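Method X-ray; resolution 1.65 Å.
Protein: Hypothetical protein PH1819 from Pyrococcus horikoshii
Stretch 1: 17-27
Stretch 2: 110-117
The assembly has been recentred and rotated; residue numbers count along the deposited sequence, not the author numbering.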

ATOM      1  N   LYS A  17      -9.098   0.153  37.270  1.00 26.26           N
ATOM      2  CA  LYS A  17      -8.229  -0.884  37.809  1.00 26.50           C
ATOM      3  C   LYS A  17      -6.950  -0.959  36.987  1.00 25.07           C
ATOM      4  O   LYS A  17      -5.858  -1.128  37.527  1.00 25.75           O
ATOM      5  CB  LYS A  17      -8.953  -2.235  37.815  1.00 27.95           C
ATOM      6  CG  LYS A  17      -8.220  -3.319  38.596  1.00 31.70           C
ATOM      7  CD  LYS A  17      -9.061  -4.554  38.876  1.00 34.66           C
ATOM      8  CE  LYS A  17      -8.326  -5.537  39.775  1.00 37.54           C
ATOM      9  NZ  LYS A  17      -9.126  -6.785  39.898  1.00 40.54           N
ATOM     10  N   VAL A  18      -7.077  -0.807  35.677  1.00 23.53           N
ATOM     11  CA  VAL A  18      -5.902  -0.839  34.826  1.00 21.99           C
ATOM     12  C   VAL A  18      -5.003   0.352  35.127  1.00 23.02           C
ATOM     13  O   VAL A  18      -3.780   0.214  35.208  1.00 24.51           O
ATOM     14  CB  VAL A  18      -6.296  -0.813  33.339  1.00 20.49           C
ATOM     15  CG1 VAL A  18      -5.103  -0.435  32.484  1.00 18.20           C
ATOM     16  CG2 VAL A  18      -6.826  -2.178  32.934  1.00 17.31           C
ATOM     17  N   ARG A  19      -5.605   1.524  35.301  1.00 23.75           N
ATOM     18  CA  ARG A  19      -4.831   2.730  35.574  1.00 27.13           C
ATOM     19  C   ARG A  19      -4.077   2.639  36.894  1.00 28.31           C
ATOM     20  O   ARG A  19      -3.014   3.246  37.054  1.00 28.92           O
ATOM     21  CB  ARG A  19      -5.741   3.960  35.583  1.00 26.94           C
ATOM     22  CG  ARG A  19      -6.466   4.211  34.273  1.00 28.03           C
ATOM     23  CD  ARG A  19      -7.083   5.601  34.248  1.00 32.28           C
ATOM     24  NE  ARG A  19      -7.903   5.818  33.061  1.00 34.02           N
ATOM     25  CZ  ARG A  19      -9.219   5.630  33.015  1.00 35.62           C
ATOM     26  NH1 ARG A  19      -9.873   5.222  34.096  1.00 36.68           N
ATOM     27  NH2 ARG A  19      -9.877   5.845  31.887  1.00 36.47           N
ATOM     28  N   GLU A  20      -4.627   1.873  37.831  1.00 29.27           N
ATOM     29  CA  GLU A  20      -4.015   1.695  39.146  1.00 31.08           C
ATOM     30  C   GLU A  20      -3.183   0.414  39.243  1.00 31.01           C
ATOM     31  O   GLU A  20      -2.669   0.079  40.310  1.00 32.71           O
ATOM     32  CB  GLU A  20      -5.106   1.681  40.222  1.00 34.78           C
ATOM     33  CG  GLU A  20      -5.878   2.991  40.350  1.00 39.47           C
ATOM     34  CD  GLU A  20      -5.084   4.077  41.058  1.00 42.69           C
ATOM     35  OE1 GLU A  20      -3.921   4.318  40.669  1.00 46.29           O
ATOM     36  OE2 GLU A  20      -5.626   4.697  42.000  1.00 45.56           O
ATOM     37  N   THR A  21      -3.037  -0.302  38.133  1.00 27.92           N
ATOM     38  CA  THR A  21      -2.271  -1.544  38.148  1.00 25.68           C
ATOM     39  C   THR A  21      -1.076  -1.517  37.208  1.00 24.99           C
ATOM     40  O   THR A  21      -0.044  -2.135  37.478  1.00 25.73           O
ATOM     41  CB  THR A  21      -3.141  -2.746  37.732  1.00 26.65           C
ATOM     42  OG1 THR A  21      -4.249  -2.874  38.629  1.00 26.18           O
ATOM     43  CG2 THR A  21      -2.320  -4.028  37.750  1.00 26.49           C
ATOM     44  N   PHE A  22      -1.220  -0.799  36.103  1.00 22.63           N
ATOM     45  CA  PHE A  22      -0.162  -0.761  35.112  1.00 20.49           C
ATOM     46  C   PHE A  22       0.345   0.610  34.731  1.00 18.33           C
ATOM     47  O   PHE A  22      -0.346   1.617  34.847  1.00 20.09           O
ATOM     48  CB  PHE A  22      -0.633  -1.473  33.844  1.00 20.66           C
ATOM     49  CG  PHE A  22      -1.068  -2.887  34.071  1.00 20.20           C
ATOM     50  CD1 PHE A  22      -0.142  -3.868  34.414  1.00 21.00           C
ATOM     51  CD2 PHE A  22      -2.407  -3.242  33.941  1.00 22.15           C
ATOM     52  CE1 PHE A  22      -0.542  -5.188  34.621  1.00 23.45           C
ATOM     53  CE2 PHE A  22      -2.817  -4.552  34.145  1.00 22.39           C
ATOM     54  CZ  PHE A  22      -1.884  -5.528  34.485  1.00 23.28           C
ATOM     55  N   GLU A  23       1.579   0.606  34.249  1.00 18.57           N
ATOM     56  CA  GLU A  23       2.277   1.784  33.790  1.00 19.48           C
ATOM     57  C   GLU A  23       1.563   2.327  32.557  1.00 18.86           C
ATOM     58  O   GLU A  23       1.347   1.592  31.587  1.00 18.59           O
ATOM     59  CB  GLU A  23       3.703   1.383  33.415  1.00 20.84           C
ATOM     60  CG  GLU A  23       4.589   2.503  32.939  1.00 26.10           C
ATOM     61  CD  GLU A  23       5.389   3.115  34.064  1.00 29.52           C
ATOM     62  OE1 GLU A  23       5.047   2.880  35.245  1.00 30.68           O
ATOM     63  OE2 GLU A  23       6.361   3.834  33.761  1.00 32.15           O
ATOM     64  N   PHE A  24       1.192   3.601  32.601  1.00 18.76           N
ATOM     65  CA  PHE A  24       0.531   4.245  31.475  1.00 19.29           C
ATOM     66  C   PHE A  24       1.610   4.562  30.454  1.00 20.03           C
ATOM     67  O   PHE A  24       2.677   5.071  30.800  1.00 21.02           O
ATOM     68  CB  PHE A  24      -0.159   5.541  31.924  1.00 19.28           C
ATOM     69  CG  PHE A  24      -0.697   6.375  30.790  1.00 19.64           C
ATOM     70  CD1 PHE A  24      -1.699   5.885  29.954  1.00 20.14           C
ATOM     71  CD2 PHE A  24      -0.207   7.657  30.562  1.00 22.45           C
ATOM     72  CE1 PHE A  24      -2.205   6.658  28.911  1.00 21.34           C
ATOM     73  CE2 PHE A  24      -0.707   8.439  29.521  1.00 21.93           C
ATOM     74  CZ  PHE A  24      -1.708   7.938  28.694  1.00 20.78           C
ATOM     75  N   MET A  25       1.339   4.241  29.198  1.00 18.50           N
ATOM     76  CA  MET A  25       2.283   4.508  28.132  1.00 18.82           C
ATOM     77  C   MET A  25       1.848   5.783  27.429  1.00 20.82           C
ATOM     78  O   MET A  25       2.520   6.810  27.531  1.00 20.34           O
ATOM     79  CB  MET A  25       2.318   3.321  27.174  1.00 21.48           C
ATOM     80  CG  MET A  25       2.748   2.047  27.877  1.00 20.33           C
ATOM     81  SD  MET A  25       2.715   0.587  26.825  1.00 27.22           S
ATOM     82  CE  MET A  25       4.117   0.920  25.757  1.00 26.43           C
ATOM     83  N   ARG A  26       0.714   5.734  26.738  1.00 19.38           N
ATOM     84  CA  ARG A  26       0.214   6.925  26.065  1.00 20.35           C
ATOM     85  C   ARG A  26      -1.220   6.727  25.599  1.00 20.06           C
ATOM     86  O   ARG A  26      -1.714   5.601  25.536  1.00 20.91           O
ATOM     87  CB  ARG A  26       1.101   7.273  24.867  1.00 22.94           C
ATOM     88  CG  ARG A  26       0.932   6.358  23.670  1.00 25.18           C
ATOM     89  CD  ARG A  26       1.920   6.730  22.577  1.00 27.18           C
ATOM     90  NE  ARG A  26       1.693   5.971  21.352  1.00 29.64           N
ATOM     91  CZ  ARG A  26       2.544   5.929  20.334  1.00 29.53           C
ATOM     92  NH1 ARG A  26       3.686   6.600  20.397  1.00 31.94           N
ATOM     93  NH2 ARG A  26       2.250   5.222  19.253  1.00 31.03           N
ATOM     94  N   LYS A  27      -1.887   7.834  25.294  1.00 19.05           N
ATOM     95  CA  LYS A  27      -3.261   7.793  24.814  1.00 18.63           C
ATOM     96  C   LYS A  27      -3.247   8.140  23.339  1.00 18.03           C
ATOM     97  O   LYS A  27      -2.527   9.039  22.906  1.00 18.43           O
ATOM     98  CB  LYS A  27      -4.128   8.797  25.567  1.00 19.90           C
ATOM     99  CG  LYS A  27      -5.576   8.826  25.092  1.00 22.10           C
ATOM    100  CD  LYS A  27      -6.428   9.715  25.981  1.00 25.30           C
ATOM    101  CE  LYS A  27      -7.885   9.698  25.554  1.00 27.53           C
ATOM    102  NZ  LYS A  27      -8.704  10.590  26.427  1.00 28.74           N
ATOM    103  N   THR A 110     -10.777   6.121  21.121  1.00 16.78           N
ATOM    104  CA  THR A 110      -9.625   6.636  21.837  1.00 15.99           C
ATOM    105  C   THR A 110      -9.046   5.365  22.436  1.00 17.62           C
ATOM    106  O   THR A 110      -9.781   4.417  22.720  1.00 18.27           O
ATOM    107  CB  THR A 110      -9.990   7.648  22.944  1.00 18.91           C
ATOM    108  OG1 THR A 110     -10.862   7.048  23.904  1.00 20.02           O
ATOM    109  CG2 THR A 110     -10.659   8.862  22.332  1.00 20.72           C
ATOM    110  N   ARG A 111      -7.731   5.328  22.590  1.00 17.09           N
ATOM    111  CA  ARG A 111      -7.076   4.144  23.117  1.00 18.68           C
ATOM    112  C   ARG A 111      -5.977   4.553  24.075  1.00 20.13           C
ATOM    113  O   ARG A 111      -5.060   5.283  23.703  1.00 19.50           O
ATOM    114  CB  ARG A 111      -6.535   3.304  21.959  1.00 20.11           C
ATOM    115  CG  ARG A 111      -5.537   2.214  22.358  1.00 22.63           C
ATOM    116  CD  ARG A 111      -5.266   1.257  21.202  1.00 23.15           C
ATOM    117  NE  ARG A 111      -6.398   0.357  20.970  1.00 22.52           N
ATOM    118  CZ  ARG A 111      -6.486  -0.504  19.961  1.00 25.41           C
ATOM    119  NH1 ARG A 111      -5.507  -0.596  19.064  1.00 26.37           N
ATOM    120  NH2 ARG A 111      -7.552  -1.289  19.853  1.00 20.67           N
ATOM    121  N   GLU A 112      -6.090   4.098  25.317  1.00 18.93           N
ATOM    122  CA  GLU A 112      -5.075   4.395  26.320  1.00 18.53           C
ATOM    123  C   GLU A 112      -4.274   3.107  26.429  1.00 18.11           C
ATOM    124  O   GLU A 112      -4.833   2.062  26.748  1.00 16.77           O
ATOM    125  CB  GLU A 112      -5.699   4.733  27.669  1.00 20.01           C
ATOM    126  CG  GLU A 112      -6.285   6.134  27.765  1.00 24.39           C
ATOM    127  CD  GLU A 112      -6.966   6.387  29.101  1.00 27.87           C
ATOM    128  OE1 GLU A 112      -6.470   5.887  30.133  1.00 29.01           O
ATOM    129  OE2 GLU A 112      -7.995   7.097  29.124  1.00 30.52           O
ATOM    130  N   LYS A 113      -2.974   3.187  26.161  1.00 16.25           N
ATOM    131  CA  LYS A 113      -2.104   2.016  26.205  1.00 15.73           C
ATOM    132  C   LYS A 113      -1.376   1.897  27.532  1.00 15.09           C
ATOM    133  O   LYS A 113      -0.874   2.888  28.064  1.00 15.79           O
ATOM    134  CB  LYS A 113      -1.068   2.080  25.085  1.00 18.91           C
ATOM    135  CG  LYS A 113      -1.623   1.983  23.677  1.00 25.08           C
ATOM    136  CD  LYS A 113      -0.470   1.944  22.680  1.00 27.86           C
ATOM    137  CE  LYS A 113      -0.949   1.818  21.247  1.00 31.09           C
ATOM    138  NZ  LYS A 113       0.208   1.807  20.309  1.00 32.33           N
ATOM    139  N   TYR A 114      -1.316   0.673  28.042  1.00 12.83           N
ATOM    140  CA  TYR A 114      -0.658   0.375  29.307  1.00 14.27           C
ATOM    141  C   TYR A 114       0.323  -0.772  29.175  1.00 13.04           C
ATOM    142  O   TYR A 114       0.063  -1.756  28.490  1.00 16.24           O
ATOM    143  CB  TYR A 114      -1.704   0.019  30.370  1.00 13.48           C
ATOM    144  CG  TYR A 114      -2.544   1.196  30.757  1.00 17.24           C
ATOM    145  CD1 TYR A 114      -3.618   1.602  29.959  1.00 15.75           C
ATOM    146  CD2 TYR A 114      -2.210   1.977  31.865  1.00 17.58           C
ATOM    147  CE1 TYR A 114      -4.326   2.755  30.250  1.00 18.35           C
ATOM    148  CE2 TYR A 114      -2.916   3.138  32.160  1.00 19.90           C
ATOM    149  CZ  TYR A 114      -3.971   3.520  31.344  1.00 19.31           C
ATOM    150  OH  TYR A 114      -4.654   4.686  31.608  1.00 25.37           O
ATOM    151  N   TYR A 115       1.467  -0.632  29.837  1.00 13.86           N
ATOM    152  CA  TYR A 115       2.495  -1.663  29.831  1.00 13.94           C
ATOM    153  C   TYR A 115       2.143  -2.719  30.880  1.00 14.19           C
ATOM    154  O   TYR A 115       1.983  -2.397  32.050  1.00 15.26           O
ATOM    155  CB  TYR A 115       3.846  -1.040  30.187  1.00 15.54           C
ATOM    156  CG  TYR A 115       4.974  -2.042  30.304  1.00 14.35           C
ATOM    157  CD1 TYR A 115       5.727  -2.408  29.192  1.00 16.92           C
ATOM    158  CD2 TYR A 115       5.288  -2.624  31.531  1.00 16.20           C
ATOM    159  CE1 TYR A 115       6.773  -3.325  29.302  1.00 17.10           C
ATOM    160  CE2 TYR A 115       6.331  -3.546  31.647  1.00 15.19           C
ATOM    161  CZ  TYR A 115       7.064  -3.885  30.532  1.00 15.94           C
ATOM    162  OH  TYR A 115       8.098  -4.784  30.652  1.00 19.43           O
ATOM    163  N   VAL A 116       2.012  -3.977  30.464  1.00 13.80           N
ATOM    164  CA  VAL A 116       1.691  -5.053  31.403  1.00 14.12           C
ATOM    165  C   VAL A 116       2.967  -5.776  31.794  1.00 15.46           C
ATOM    166  O   VAL A 116       3.304  -5.876  32.977  1.00 17.19           O
ATOM    167  CB  VAL A 116       0.707  -6.050  30.779  1.00 15.17           C
ATOM    168  CG1 VAL A 116       0.487  -7.241  31.715  1.00 19.69           C
ATOM    169  CG2 VAL A 116      -0.604  -5.350  30.514  1.00 16.82           C
ATOM    170  N   GLU A 117       3.658  -6.299  30.792  1.00 14.92           N
ATOM    171  CA  GLU A 117       4.928  -6.976  30.998  1.00 18.14           C
ATOM    172  C   GLU A 117       5.678  -6.918  29.687  1.00 16.53           C
ATOM    173  O   GLU A 117       5.186  -6.351  28.715  1.00 15.24           O
ATOM    174  CB  GLU A 117       4.734  -8.414  31.485  1.00 22.85           C
ATOM    175  CG  GLU A 117       3.752  -9.245  30.714  1.00 29.78           C
ATOM    176  CD  GLU A 117       3.496 -10.576  31.401  1.00 33.45           C
ATOM    177  OE1 GLU A 117       2.858 -10.589  32.479  1.00 37.22           O
ATOM    178  OE2 GLU A 117       3.951 -11.606  30.872  1.00 36.93           O
TER
HETATM  179  O   HOH W   1       3.150  -1.911  34.356  1.00 19.75           O

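The backbones of the two stretches pair as antiparallel strands, joined by three hydrogen bonds of nearly equal length. Y115 N donates to E23 O (2.8 Å), M25 N to K113 O (2.8 Å) and K113 N to R26 O (2.8 Å), the last almost linear at 174°. The ladder is irregular around M25, whose phi/psi of -99/-68° departs from extended values: M25 N and R26 O, from consecutive residues, both bond to the backbone of K113. At the other end a water takes the place of a direct bond, accepting from E23 N (3.0 Å) and donating to Y115 O (2.6 Å). Close CA-H...O contacts, Y114 CA to E23 O and K27 CA to R111 O (both 3.3 Å), accompany the pairing.

Apolar packing centres on Y114, which is buried and loses more surface to the opposing stretch than any other residue here. Its ring lies between two side chains: V18 CG1 sits over one face, 3.6 Å from the ring centroid, in a CH-pi contact, while F24 CD1 covers the opposite face, 3.6 Å from Y114 CZ. The F24 and Y114 rings meet obliquely, their planes at 54°. A second CH-pi contact places V116 CG2 almost directly above the F22 ring, 4.0 Å from its centroid and 7° off the normal. M25 SD packs 3.9 Å from Y115 CB.

Polar side chains converge on E112. R19 NE forms a salt bridge with E112 OE1 (3.3 Å), the carboxylate oxygen lying at the edge of the guanidinium, and Y114 OH donates to the same E112 OE1 (2.6 Å). The shared acceptor thus ties the tyrosine hydroxyl to the ion pair. K27 NZ remains 4.5 Å from E112 OE2, beyond salt-bridge range. Among like charges, R26 NH2 and K113 NZ approach to 4.1 Å; both atoms are hydrogen-bonded elsewhere in the structure.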